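Local atomic coordinates of putative metalloprotease II (Bacteroides fragilis, PDB entry 4ON1), a protein that is probably an extracellular zinc-dependent metalloendopeptidase of the fragilysin type, encoded by a pathogenicity island. Residues M26-L31 with Y106-D111; V138-G143 with K154-D159; D257-A262 with T291-K296; G299-I304 with V318-T323. One frame throughout, in Å; residues are numbered along the deposited sequence.

Contact 1. Residues M26-L31 with Y106-D111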
loop_
_atom_site.group_PDB
_atom_site.type_symbol
_atom_site.label_atom_id
_atom_site.label_comp_id
_atom_site.label_asym_id
_atom_site.label_seq_id
_atom_site.Cartn_x
_atom_site.Cartn_y
_atom_site.Cartn_z
ATOM N N MET A 26 14.722 -7.851 -16.838
ATOM C CA MET A 26 13.562 -7.091 -17.290
ATOM C C MET A 26 13.689 -5.610 -16.939
ATOM O O MET A 26 14.243 -5.249 -15.898
ATOM C CB MET A 26 12.278 -7.654 -16.682
ATOM C CG MET A 26 12.120 -7.347 -15.214
ATOM S SD MET A 26 10.565 -7.937 -14.541
ATOM C CE MET A 26 10.786 -7.422 -12.838
ATOM N N ASP A 27 13.195 -4.751 -17.822
ATOM C CA ASP A 27 12.991 -3.356 -17.459
ATOM C C ASP A 27 11.505 -3.024 -17.625
ATOM O O ASP A 27 10.698 -3.935 -17.831
ATOM C CB ASP A 27 13.886 -2.423 -18.279
ATOM C CG ASP A 27 13.664 -2.545 -19.770
ATOM O OD1 ASP A 27 12.658 -3.150 -20.195
ATOM O OD2 ASP A 27 14.506 -2.016 -20.528
ATOM N N TYR A 28 11.150 -1.745 -17.530
ATOM C CA TYR A 28 9.742 -1.348 -17.546
ATOM C C TYR A 28 8.984 -1.898 -18.754
ATOM O O TYR A 28 7.890 -2.435 -18.605
ATOM C CB TYR A 28 9.590 0.184 -17.513
ATOM C CG TYR A 28 8.137 0.613 -17.615
ATOM C CD1 TYR A 28 7.311 0.604 -16.497
ATOM C CD2 TYR A 28 7.586 0.996 -18.834
ATOM C CE1 TYR A 28 5.975 0.975 -16.587
ATOM C CE2 TYR A 28 6.248 1.373 -18.934
ATOM C CZ TYR A 28 5.452 1.360 -17.806
ATOM O OH TYR A 28 4.131 1.735 -17.906
ATOM N N GLU A 29 9.542 -1.759 -19.951
ATOM C CA GLU A 29 8.800 -2.198 -21.128
ATOM C C GLU A 29 8.537 -3.705 -21.135
ATOM O O GLU A 29 7.510 -4.146 -21.644
ATOM C CB GLU A 29 9.521 -1.779 -22.410
ATOM C CG GLU A 29 9.486 -0.271 -22.646
ATOM C CD GLU A 29 8.061 0.277 -22.787
ATOM O OE1 GLU A 29 7.812 1.424 -22.350
ATOM O OE2 GLU A 29 7.192 -0.430 -23.347
ATOM N N ASP A 30 9.448 -4.493 -20.569
ATOM C CA ASP A 30 9.209 -5.935 -20.456
ATOM C C ASP A 30 8.024 -6.251 -19.547
ATOM O O ASP A 30 7.093 -6.956 -19.941
ATOM C CB ASP A 30 10.441 -6.648 -19.915
ATOM C CG ASP A 30 11.616 -6.591 -20.869
ATOM O OD1 ASP A 30 11.406 -6.704 -22.096
ATOM O OD2 ASP A 30 12.751 -6.432 -20.380
ATOM N N LEU A 31 8.075 -5.739 -18.323
ATOM C CA LEU A 31 7.039 -6.037 -17.339
ATOM C C LEU A 31 5.711 -5.411 -17.750
ATOM O O LEU A 31 4.673 -6.074 -17.699
ATOM C CB LEU A 31 7.456 -5.550 -15.952
ATOM C CG LEU A 31 6.435 -5.810 -14.843
ATOM C CD1 LEU A 31 5.919 -7.247 -14.902
ATOM C CD2 LEU A 31 7.045 -5.511 -13.483
ATOM N N TYR A 106 10.058 -6.516 -6.980
ATOM C CA TYR A 106 10.800 -6.150 -8.190
ATOM C C TYR A 106 10.226 -4.847 -8.717
ATOM O O TYR A 106 9.027 -4.760 -8.964
ATOM C CB TYR A 106 10.720 -7.241 -9.265
ATOM C CG TYR A 106 11.236 -8.594 -8.835
ATOM C CD1 TYR A 106 12.524 -8.997 -9.148
ATOM C CD2 TYR A 106 10.431 -9.471 -8.122
ATOM C CE1 TYR A 106 12.999 -10.233 -8.760
ATOM C CE2 TYR A 106 10.897 -10.710 -7.725
ATOM C CZ TYR A 106 12.182 -11.085 -8.046
ATOM O OH TYR A 106 12.651 -12.320 -7.653
ATOM N N ILE A 107 11.079 -3.836 -8.883
ATOM C CA ILE A 107 10.619 -2.488 -9.197
ATOM C C ILE A 107 11.267 -1.986 -10.490
ATOM O O ILE A 107 12.494 -2.017 -10.632
ATOM C CB ILE A 107 10.938 -1.522 -8.024
ATOM C CG1 ILE A 107 10.284 -2.024 -6.728
ATOM C CG2 ILE A 107 10.530 -0.089 -8.354
ATOM C CD1 ILE A 107 11.016 -1.586 -5.459
ATOM N N VAL A 108 10.439 -1.553 -11.437
ATOM C CA VAL A 108 10.917 -0.986 -12.693
ATOM C C VAL A 108 10.227 0.342 -12.988
ATOM O O VAL A 108 9.006 0.422 -12.999
ATOM C CB VAL A 108 10.691 -1.962 -13.888
ATOM C CG1 VAL A 108 11.635 -3.127 -13.809
ATOM C CG2 VAL A 108 9.252 -2.481 -13.921
ATOM N N TYR A 109 11.024 1.378 -13.237
ATOM C CA TYR A 109 10.510 2.686 -13.639
ATOM C C TYR A 109 10.758 2.935 -15.119
ATOM O O TYR A 109 11.792 2.544 -15.647
ATOM C CB TYR A 109 11.159 3.796 -12.814
ATOM C CG TYR A 109 10.470 4.046 -11.492
ATOM C CD1 TYR A 109 10.546 3.122 -10.458
ATOM C CD2 TYR A 109 9.751 5.214 -11.281
ATOM C CE1 TYR A 109 9.912 3.353 -9.249
ATOM C CE2 TYR A 109 9.128 5.458 -10.080
ATOM C CZ TYR A 109 9.208 4.524 -9.069
ATOM O OH TYR A 109 8.582 4.772 -7.877
ATOM N N LYS A 110 9.809 3.577 -15.792
ATOM C CA LYS A 110 9.960 3.810 -17.224
ATOM C C LYS A 110 11.091 4.788 -17.513
ATOM O O LYS A 110 11.903 4.574 -18.420
ATOM C CB LYS A 110 8.662 4.319 -17.843
ATOM C CG LYS A 110 8.796 4.565 -19.338
ATOM C CD LYS A 110 7.472 4.920 -19.996
ATOM C CE LYS A 110 6.841 6.129 -19.345
ATOM N NZ LYS A 110 5.575 6.526 -20.030
ATOM N N ASP A 111 11.146 5.856 -16.732
ATOM C CA ASP A 111 12.149 6.895 -16.933
ATOM C C ASP A 111 13.473 6.494 -16.280
ATOM O O ASP A 111 13.521 6.227 -15.079
ATOM C CB ASP A 111 11.649 8.225 -16.368
ATOM C CG ASP A 111 12.661 9.342 -16.528
ATOM O OD1 ASP A 111 12.617 10.038 -17.565
ATOM O OD2 ASP A 111 13.504 9.515 -15.622
HETATM O O HOH W 1 13.280 0.011 -16.039
#

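Contact 2. Residues V138-G143 with K154-D159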
loop_
_atom_site.group_PDB
_atom_site.type_symbol
_atom_site.label_atom_id
_atom_site.label_comp_id
_atom_site.label_asym_id
_atom_site.label_seq_id
_atom_site.Cartn_x
_atom_site.Cartn_y
_atom_site.Cartn_z
ATOM N N VAL A 138 19.165 -5.287 -0.974
ATOM C CA VAL A 138 18.919 -4.553 -2.209
ATOM C C VAL A 138 19.821 -5.028 -3.345
ATOM O O VAL A 138 21.044 -5.022 -3.218
ATOM C CB VAL A 138 19.134 -3.040 -2.018
ATOM C CG1 VAL A 138 18.990 -2.319 -3.354
ATOM C CG2 VAL A 138 18.164 -2.482 -0.983
ATOM N N VAL A 139 19.212 -5.453 -4.446
ATOM C CA VAL A 139 19.967 -5.812 -5.645
ATOM C C VAL A 139 19.567 -4.910 -6.811
ATOM O O VAL A 139 18.382 -4.741 -7.083
ATOM C CB VAL A 139 19.754 -7.285 -6.043
ATOM C CG1 VAL A 139 20.431 -7.581 -7.376
ATOM C CG2 VAL A 139 20.288 -8.205 -4.956
ATOM N N CYS A 140 20.551 -4.299 -7.467
ATOM C CA CYS A 140 20.286 -3.479 -8.644
ATOM C C CYS A 140 20.776 -4.198 -9.888
ATOM O O CYS A 140 21.960 -4.489 -10.006
ATOM C CB CYS A 140 20.961 -2.107 -8.533
ATOM S SG CYS A 140 20.491 -1.148 -7.073
ATOM N N ASN A 141 19.862 -4.504 -10.801
ATOM C CA ASN A 141 20.226 -5.163 -12.052
ATOM C C ASN A 141 20.453 -4.151 -13.168
ATOM O O ASN A 141 19.577 -3.345 -13.482
ATOM C CB ASN A 141 19.159 -6.179 -12.457
ATOM C CG ASN A 141 19.132 -7.392 -11.539
ATOM O OD1 ASN A 141 20.069 -8.194 -11.531
ATOM N ND2 ASN A 141 18.059 -7.535 -10.768
ATOM N N THR A 142 21.645 -4.192 -13.755
ATOM C CA THR A 142 22.038 -3.212 -14.762
ATOM C C THR A 142 22.363 -3.842 -16.115
ATOM O O THR A 142 22.500 -5.060 -16.228
ATOM C CB THR A 142 23.262 -2.405 -14.289
ATOM O OG1 THR A 142 24.423 -3.245 -14.303
ATOM C CG2 THR A 142 23.041 -1.891 -12.877
ATOM N N GLY A 143 22.483 -2.996 -17.135
ATOM C CA GLY A 143 22.871 -3.442 -18.459
ATOM C C GLY A 143 24.375 -3.418 -18.668
ATOM O O GLY A 143 25.148 -3.598 -17.728
ATOM N N LYS A 154 18.278 -1.531 -14.859
ATOM C CA LYS A 154 17.100 -2.144 -15.469
ATOM C C LYS A 154 15.944 -2.260 -14.470
ATOM O O LYS A 154 14.805 -1.876 -14.747
ATOM C CB LYS A 154 17.461 -3.542 -15.996
ATOM C CG LYS A 154 18.686 -3.579 -16.916
ATOM C CD LYS A 154 18.298 -3.586 -18.376
ATOM C CE LYS A 154 18.428 -4.976 -18.959
ATOM N NZ LYS A 154 17.746 -5.089 -20.279
ATOM N N ASN A 155 16.259 -2.828 -13.312
ATOM C CA ASN A 155 15.297 -3.034 -12.241
ATOM C C ASN A 155 15.955 -3.042 -10.872
ATOM O O ASN A 155 17.179 -3.128 -10.755
ATOM C CB ASN A 155 14.557 -4.348 -12.451
ATOM C CG ASN A 155 15.484 -5.540 -12.407
ATOM O OD1 ASN A 155 15.894 -5.985 -11.329
ATOM N ND2 ASN A 155 15.822 -6.071 -13.581
ATOM N N ILE A 156 15.119 -2.991 -9.845
ATOM C CA ILE A 156 15.553 -3.071 -8.463
ATOM C C ILE A 156 14.825 -4.236 -7.806
ATOM O O ILE A 156 13.618 -4.385 -7.970
ATOM C CB ILE A 156 15.242 -1.782 -7.678
ATOM C CG1 ILE A 156 15.933 -0.583 -8.312
ATOM C CG2 ILE A 156 15.703 -1.915 -6.256
ATOM C CD1 ILE A 156 17.399 -0.778 -8.483
ATOM N N ARG A 157 15.567 -5.060 -7.075
ATOM C CA ARG A 157 15.008 -6.198 -6.351
ATOM C C ARG A 157 15.221 -5.993 -4.853
ATOM O O ARG A 157 16.355 -5.963 -4.384
ATOM C CB ARG A 157 15.673 -7.493 -6.823
ATOM C CG ARG A 157 15.177 -8.768 -6.171
ATOM C CD ARG A 157 16.160 -9.881 -6.469
ATOM N NE ARG A 157 15.625 -11.205 -6.178
ATOM C CZ ARG A 157 15.667 -11.781 -4.983
ATOM N NH1 ARG A 157 16.201 -11.139 -3.951
ATOM N NH2 ARG A 157 15.168 -13.001 -4.822
ATOM N N ILE A 158 14.130 -5.840 -4.116
ATOM C CA ILE A 158 14.196 -5.562 -2.685
ATOM C C ILE A 158 13.645 -6.734 -1.883
ATOM O O ILE A 158 12.529 -7.186 -2.132
ATOM C CB ILE A 158 13.395 -4.306 -2.307
ATOM C CG1 ILE A 158 13.780 -3.131 -3.199
ATOM C CG2 ILE A 158 13.626 -3.962 -0.839
ATOM C CD1 ILE A 158 15.183 -2.634 -2.924
ATOM N N ASP A 159 14.413 -7.216 -0.912
ATOM C CA ASP A 159 13.899 -8.237 -0.012
ATOM C C ASP A 159 13.152 -7.563 1.138
ATOM O O ASP A 159 13.768 -7.062 2.076
ATOM C CB ASP A 159 15.036 -9.115 0.516
ATOM C CG ASP A 159 14.539 -10.408 1.138
ATOM O OD1 ASP A 159 15.212 -11.445 0.955
ATOM O OD2 ASP A 159 13.486 -10.391 1.813
#

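Contact 3. Residues D257-A262 with T291-K296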
loop_
_atom_site.group_PDB
_atom_site.type_symbol
_atom_site.label_atom_id
_atom_site.label_comp_id
_atom_site.label_asym_id
_atom_site.label_seq_id
_atom_site.Cartn_x
_atom_site.Cartn_y
_atom_site.Cartn_z
ATOM N N ASP A 257 8.052 15.170 14.301
ATOM C CA ASP A 257 6.783 15.676 14.827
ATOM C C ASP A 257 5.935 14.635 15.549
ATOM O O ASP A 257 5.978 13.446 15.245
ATOM C CB ASP A 257 5.946 16.281 13.699
ATOM C CG ASP A 257 6.493 17.606 13.206
ATOM O OD1 ASP A 257 7.607 17.990 13.627
ATOM O OD2 ASP A 257 5.806 18.256 12.387
ATOM N N TYR A 258 5.139 15.122 16.491
ATOM C CA TYR A 258 4.277 14.284 17.301
ATOM C C TYR A 258 3.019 14.019 16.505
ATOM O O TYR A 258 2.471 14.935 15.885
ATOM C CB TYR A 258 3.947 14.970 18.616
ATOM C CG TYR A 258 2.982 14.214 19.494
ATOM C CD1 TYR A 258 3.164 12.862 19.764
ATOM C CD2 TYR A 258 1.899 14.858 20.067
ATOM C CE1 TYR A 258 2.287 12.174 20.579
ATOM C CE2 TYR A 258 1.021 14.182 20.887
ATOM C CZ TYR A 258 1.217 12.841 21.135
ATOM O OH TYR A 258 0.339 12.169 21.949
ATOM N N GLU A 259 2.581 12.763 16.503
ATOM C CA GLU A 259 1.530 12.311 15.600
ATOM C C GLU A 259 0.208 13.057 15.789
ATOM O O GLU A 259 -0.478 13.341 14.805
ATOM C CB GLU A 259 1.328 10.795 15.734
ATOM C CG GLU A 259 0.971 10.302 17.132
ATOM C CD GLU A 259 2.200 9.838 17.911
ATOM O OE1 GLU A 259 3.333 10.206 17.533
ATOM O OE2 GLU A 259 2.033 9.095 18.899
ATOM N N VAL A 260 -0.163 13.350 17.034
ATOM C CA VAL A 260 -1.430 14.033 17.296
ATOM C C VAL A 260 -1.428 15.438 16.690
ATOM O O VAL A 260 -2.386 15.841 16.034
ATOM C CB VAL A 260 -1.723 14.117 18.801
ATOM C CG1 VAL A 260 -3.001 14.915 19.071
ATOM C CG2 VAL A 260 -1.836 12.719 19.401
ATOM N N SER A 261 -0.337 16.168 16.907
ATOM C CA SER A 261 -0.155 17.487 16.317
ATOM C C SER A 261 -0.104 17.410 14.795
ATOM O O SER A 261 -0.690 18.247 14.100
ATOM C CB SER A 261 1.125 18.132 16.844
ATOM O OG SER A 261 1.248 17.920 18.233
ATOM N N ALA A 262 0.608 16.411 14.280
ATOM C CA ALA A 262 0.746 16.237 12.833
ATOM C C ALA A 262 -0.601 15.966 12.163
ATOM O O ALA A 262 -0.893 16.492 11.091
ATOM C CB ALA A 262 1.727 15.119 12.523
ATOM N N THR A 291 8.726 8.762 9.345
ATOM C CA THR A 291 7.878 8.411 10.474
ATOM C C THR A 291 7.617 9.621 11.355
ATOM O O THR A 291 8.054 10.727 11.049
ATOM C CB THR A 291 8.521 7.323 11.340
ATOM O OG1 THR A 291 9.822 7.763 11.750
ATOM C CG2 THR A 291 8.631 6.014 10.570
ATOM N N TRP A 292 6.910 9.398 12.458
ATOM C CA TRP A 292 6.668 10.448 13.435
ATOM C C TRP A 292 7.239 10.061 14.789
ATOM O O TRP A 292 7.635 8.909 14.997
ATOM C CB TRP A 292 5.172 10.748 13.555
ATOM C CG TRP A 292 4.610 11.359 12.317
ATOM C CD1 TRP A 292 4.473 12.692 12.052
ATOM C CD2 TRP A 292 4.139 10.665 11.155
ATOM N NE1 TRP A 292 3.936 12.869 10.799
ATOM C CE2 TRP A 292 3.724 11.642 10.228
ATOM C CE3 TRP A 292 4.026 9.315 10.812
ATOM C CZ2 TRP A 292 3.195 11.308 8.982
ATOM C CZ3 TRP A 292 3.505 8.986 9.576
ATOM C CH2 TRP A 292 3.093 9.979 8.675
ATOM N N ASP A 293 7.288 11.031 15.698
ATOM C CA ASP A 293 7.737 10.803 17.067
ATOM C C ASP A 293 9.094 10.099 17.112
ATOM O O ASP A 293 9.222 9.026 17.707
ATOM C CB ASP A 293 6.704 9.983 17.848
ATOM C CG ASP A 293 6.925 10.052 19.350
ATOM O OD1 ASP A 293 7.233 11.154 19.855
ATOM O OD2 ASP A 293 6.805 9.005 20.022
ATOM N N SER A 294 10.087 10.696 16.453
ATOM C CA SER A 294 11.452 10.171 16.450
ATOM C C SER A 294 11.529 8.676 16.128
ATOM O O SER A 294 12.223 7.924 16.812
ATOM C CB SER A 294 12.115 10.444 17.800
ATOM O OG SER A 294 12.053 11.825 18.107
ATOM N N GLY A 295 10.804 8.248 15.098
ATOM C CA GLY A 295 10.859 6.868 14.642
ATOM C C GLY A 295 9.919 5.892 15.319
ATOM O O GLY A 295 9.811 4.736 14.905
ATOM N N LYS A 296 9.216 6.346 16.350
ATOM C CA LYS A 296 8.379 5.438 17.130
ATOM C C LYS A 296 6.962 5.270 16.551
ATOM O O LYS A 296 6.277 4.280 16.828
ATOM C CB LYS A 296 8.305 5.935 18.575
ATOM C CG LYS A 296 9.659 5.939 19.293
ATOM C CD LYS A 296 9.549 6.527 20.696
ATOM C CE LYS A 296 10.771 6.184 21.541
ATOM N NZ LYS A 296 10.566 6.487 22.989
#

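Contact 4. Residues G299-I304 with V318-T323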
loop_
_atom_site.group_PDB
_atom_site.type_symbol
_atom_site.label_atom_id
_atom_site.label_comp_id
_atom_site.label_asym_id
_atom_site.label_seq_id
_atom_site.Cartn_x
_atom_site.Cartn_y
_atom_site.Cartn_z
ATOM N N GLY A 299 2.141 5.342 11.861
ATOM C CA GLY A 299 0.858 5.789 11.358
ATOM C C GLY A 299 -0.012 6.190 12.528
ATOM O O GLY A 299 0.273 5.828 13.668
ATOM N N TYR A 300 -1.064 6.953 12.256
ATOM C CA TYR A 300 -1.958 7.409 13.312
ATOM C C TYR A 300 -3.309 7.766 12.725
ATOM O O TYR A 300 -3.389 8.531 11.767
ATOM C CB TYR A 300 -1.357 8.609 14.051
ATOM C CG TYR A 300 -2.167 9.067 15.251
ATOM C CD1 TYR A 300 -2.096 8.399 16.464
ATOM C CD2 TYR A 300 -2.991 10.180 15.163
ATOM C CE1 TYR A 300 -2.835 8.826 17.556
ATOM C CE2 TYR A 300 -3.730 10.612 16.235
ATOM C CZ TYR A 300 -3.649 9.935 17.431
ATOM O OH TYR A 300 -4.387 10.386 18.498
ATOM N N ALA A 301 -4.364 7.199 13.304
ATOM C CA ALA A 301 -5.724 7.397 12.807
ATOM C C ALA A 301 -6.516 8.321 13.722
ATOM O O ALA A 301 -6.338 8.296 14.943
ATOM C CB ALA A 301 -6.434 6.050 12.670
ATOM N N SER A 302 -7.403 9.122 13.136
ATOM C CA SER A 302 -8.175 10.101 13.903
ATOM C C SER A 302 -9.138 9.450 14.885
ATOM O O SER A 302 -9.538 10.072 15.865
ATOM C CB SER A 302 -8.948 11.036 12.975
ATOM O OG SER A 302 -9.894 10.327 12.217
ATOM N N GLY A 303 -9.552 8.222 14.593
ATOM C CA GLY A 303 -10.446 7.495 15.474
ATOM C C GLY A 303 -10.655 6.064 15.009
ATOM O O GLY A 303 -10.254 5.678 13.917
ATOM N N ILE A 304 -11.295 5.269 15.851
ATOM C CA ILE A 304 -11.639 3.903 15.484
ATOM C C ILE A 304 -13.107 3.811 15.099
ATOM O O ILE A 304 -13.977 4.202 15.870
ATOM C CB ILE A 304 -11.321 2.932 16.640
ATOM C CG1 ILE A 304 -9.801 2.846 16.825
ATOM C CG2 ILE A 304 -11.878 1.542 16.361
ATOM C CD1 ILE A 304 -9.366 1.781 17.830
ATOM N N VAL A 318 -12.522 12.494 9.255
ATOM C CA VAL A 318 -11.977 11.154 9.055
ATOM C C VAL A 318 -10.637 11.250 8.348
ATOM O O VAL A 318 -10.571 11.515 7.155
ATOM C CB VAL A 318 -12.926 10.244 8.236
ATOM C CG1 VAL A 318 -12.289 8.873 8.015
ATOM C CG2 VAL A 318 -14.265 10.102 8.934
ATOM N N ALA A 319 -9.563 11.056 9.099
ATOM C CA ALA A 319 -8.236 11.242 8.549
ATOM C C ALA A 319 -7.215 10.398 9.272
ATOM O O ALA A 319 -7.450 9.915 10.383
ATOM C CB ALA A 319 -7.828 12.723 8.602
ATOM N N ALA A 320 -6.073 10.228 8.626
ATOM C CA ALA A 320 -4.961 9.529 9.231
ATOM C C ALA A 320 -3.670 10.051 8.638
ATOM O O ALA A 320 -3.676 10.791 7.662
ATOM C CB ALA A 320 -5.078 8.027 9.015
ATOM N N ILE A 321 -2.561 9.670 9.248
ATOM C CA ILE A 321 -1.261 9.879 8.650
ATOM C C ILE A 321 -0.587 8.511 8.579
ATOM O O ILE A 321 -0.833 7.648 9.426
ATOM C CB ILE A 321 -0.428 10.876 9.459
ATOM C CG1 ILE A 321 -0.107 10.310 10.838
ATOM C CG2 ILE A 321 -1.205 12.182 9.656
ATOM C CD1 ILE A 321 0.573 11.318 11.757
ATOM N N SER A 322 0.243 8.302 7.566
ATOM C CA SER A 322 0.864 6.997 7.385
ATOM C C SER A 322 2.195 7.088 6.674
ATOM O O SER A 322 2.344 7.849 5.721
ATOM C CB SER A 322 -0.066 6.071 6.595
ATOM O OG SER A 322 0.538 4.795 6.439
ATOM N N THR A 323 3.154 6.289 7.129
ATOM C CA THR A 323 4.388 6.098 6.382
ATOM C C THR A 323 4.086 5.292 5.119
ATOM O O THR A 323 3.072 4.589 5.052
ATOM C CB THR A 323 5.451 5.369 7.220
ATOM O OG1 THR A 323 6.722 5.408 6.547
ATOM C CG2 THR A 323 5.028 3.927 7.473
#

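Contact 1. Residues M26-L31 with Y106-D111
Lys110 lays its CB over one face of the Tyr28 ring, 3.8 Å from the centroid and 19° off the ring normal, a CH-pi contact displaced toward the rim on the CD2 side. Farther out, Lys110 CD comes to 3.9 Å from Tyr28 CE2, so the aliphatic chain follows that side of the ring before it bends at chi3. At the ring edge, close to its plane, sit the carbonyl oxygen of Val108 and the carboxylate oxygen Glu29 OE1. A chi1 of 176° sets Tyr28 CG anti to the backbone N, 3.7 Å from Lys110 CB; the Tyr28 hydroxyl bonds Ser89 O. Val108 fills the middle: its CG2 meets Leu31 CD2 at 3.8 Å, and its CB lies 3.7 Å from Tyr28 N. Met26 crosses Tyr106 at about a right angle, its CE 3.6 Å from Tyr106 CB. No direct hydrogen bond joins the segments; instead one water accepts from Tyr28 N (3.1 Å) and donates to Tyr109 O. Asp27 and Asp30 form a capping box at the helix start, Asp27 N donating to Asp30 OD2 with a weak return bond from Asp30 N to Asp27 OD1. Within the N-terminal domain of fragilysin type, away from the zinc site, helix 28-35 packs on strand 102-109, with Leu31 also touching strands 19-22 and 92-99, whereas Ile107 and Tyr109 turn from this contact to helix 112-126.

Contact 2. Residues V138-G143 with K154-D159
Asn141 and Asn155 meet across an antiparallel beta hairpin, strands 138-142 and 153-159, their side chains crossing obliquely with the two amide planes 50° apart. Asn141 ND2 gives its N-H to Asn155 OD1 at 2.7 Å, the acceptor lying near the plane of the donor amide. Asn155 reaches that place with CG between its backbone N and carbonyl carbon (chi1 62°), and its own ND2 donates to the carbonyl oxygens of Met26 and Arg24. Both ends of this amide are therefore engaged, which should fix its rotation. On the same face, Val139 and Arg157 set their CB atoms 4.2 Å apart; the extended arginine then runs on to a salt bridge with Glu49. The other face is apolar. Val138 and Ile158 lie side by side and point the same way, Val138 CG2 touching Ile158 CD1 at 3.6 Å. Ile156 turns its CD1 against Cys140 SG, and both isoleucines also pack on helix 112-126. In the backbone, Val139 and Arg157 form a hydrogen-bonded pair with two nearly straight bonds, Val139 N to Arg157 O and Arg157 N to Val139 O. At the end of the ladder near Thr142 the pairing is irregular: Lys154 and Asn155 both face Asn141 in a classic beta bulge. The oxygen Asn141 O accepts from both backbone nitrogens there, from Lys154 N at 2.6 Å and, weakly, from Asn155 N at 3.4 Å.

Contact 3. Residues D257-A262 with T291-K296
Asp257 O accepts from Asp293 N at 2.8 Å, the donor standing 35° out of the carbonyl plane, and this backbone bond ties the start of helix 259-271 to the loop that precedes strand 299-301. The loop folds into a type I' beta turn from Asp293 to Lys296, closed by Lys296 N on Asp293 O; on the other side, Tyr258 holds the N-cap position of the helix. Trp292 carries the packing. Its CB comes to 3.3 Å from Asp257 O, and the same oxygen lies in the indole plane at the ring edge, nearest CD1. The methyl of Ala262, in the first turn of the helix, approaches the five-membered part obliquely, with Ala262 CB 3.6 Å from Trp292 NE1. Close to this methyl the indole also packs on Ile321 of strand 319-323, and Arg288 is its cation-pi partner. Glu259 puts CG between its backbone N and carbonyl carbon (chi1 58°) and bends at chi2, which brings its carboxylate to the loop; there OE1 also receives a weak hydrogen bond from Thr297. The Glu259 side chain is about 11 Å from the bound zinc. Across the contact it crosses Asp293 obliquely, the carboxylate planes 72° apart, and the two like charges might raise each other's proton affinity. Glu259 OE1 lies 3.4 Å from Asp293 CB and 4.4 Å from Asp293 OD2.

Contact 4. Residues G299-I304 with V318-T323
Tyr300 and Ile321 exchange two backbone hydrogen bonds, Tyr300 N to Ile321 O and Ile321 N to Tyr300 O, each 2.9 Å long, and so form the hydrogen-bonded pair at the centre of a short antiparallel ladder. Ile321 CG1 rests 3.8 Å from Tyr300 CB; its chi1 of 65° places CG1 between the backbone N and carbonyl carbon, beside the neighbouring strand. Gly299 with Ser322 and Ala301 with Ala320 are non-hydrogen-bonded pairs on the opposite face. Both have CA atoms only 4.2 Å apart, a close approach in which Gly299 CA lies 3.2 Å from Ile321 O. Small residues suit it: the methyls of Ala301 and Ala320 meet at 4.4 Å. Past the last pair, Ser302 N donates to Ala319 O almost in line with the carbonyl, and Ser302 OG is hydrogen-bonded to Glu317 O. Farther out, Tyr300 packs against helix 259-271 on Glu259, Val260 and Leu263, while Ser322 touches helix 331-340, as does Ala301. Strand 319-323 is paired on its other edge with strand 284-288. Ala301 bonds through its backbone to Asp176, a zinc ligand, and its side chain is about 4 Å from that of His338, another. An antiparallel edge strand lining the cleft next to the zinc-binding HExxH helix is as expected for a metzincin catalytic domain, consistent with the matrixin-like sequence.

Overall arrangement
Contacts 1 and 2 share the N-terminal fragilysin domain and touch through neighbouring strands 102-109 and 153-159; contacts 3 and 4 belong to the metallopeptidase region, their centres about 12 Å apart. Contacts 1 and 4 are largely buried, whereas contacts 2 and 3 are partly open. Two are strand ladders: contact 2 adds an amide-to-amide bond and a bulge, while contact 4 relies on small residues close to the zinc site. Contact 1 packs a helix on a strand by apolar and CH-pi contact with a bridging water, and contact 3 hangs on one direct backbone bond and an indole. That indole joins contacts 3 and 4, Trp292 CH2 packing on the backbone N of Ser322.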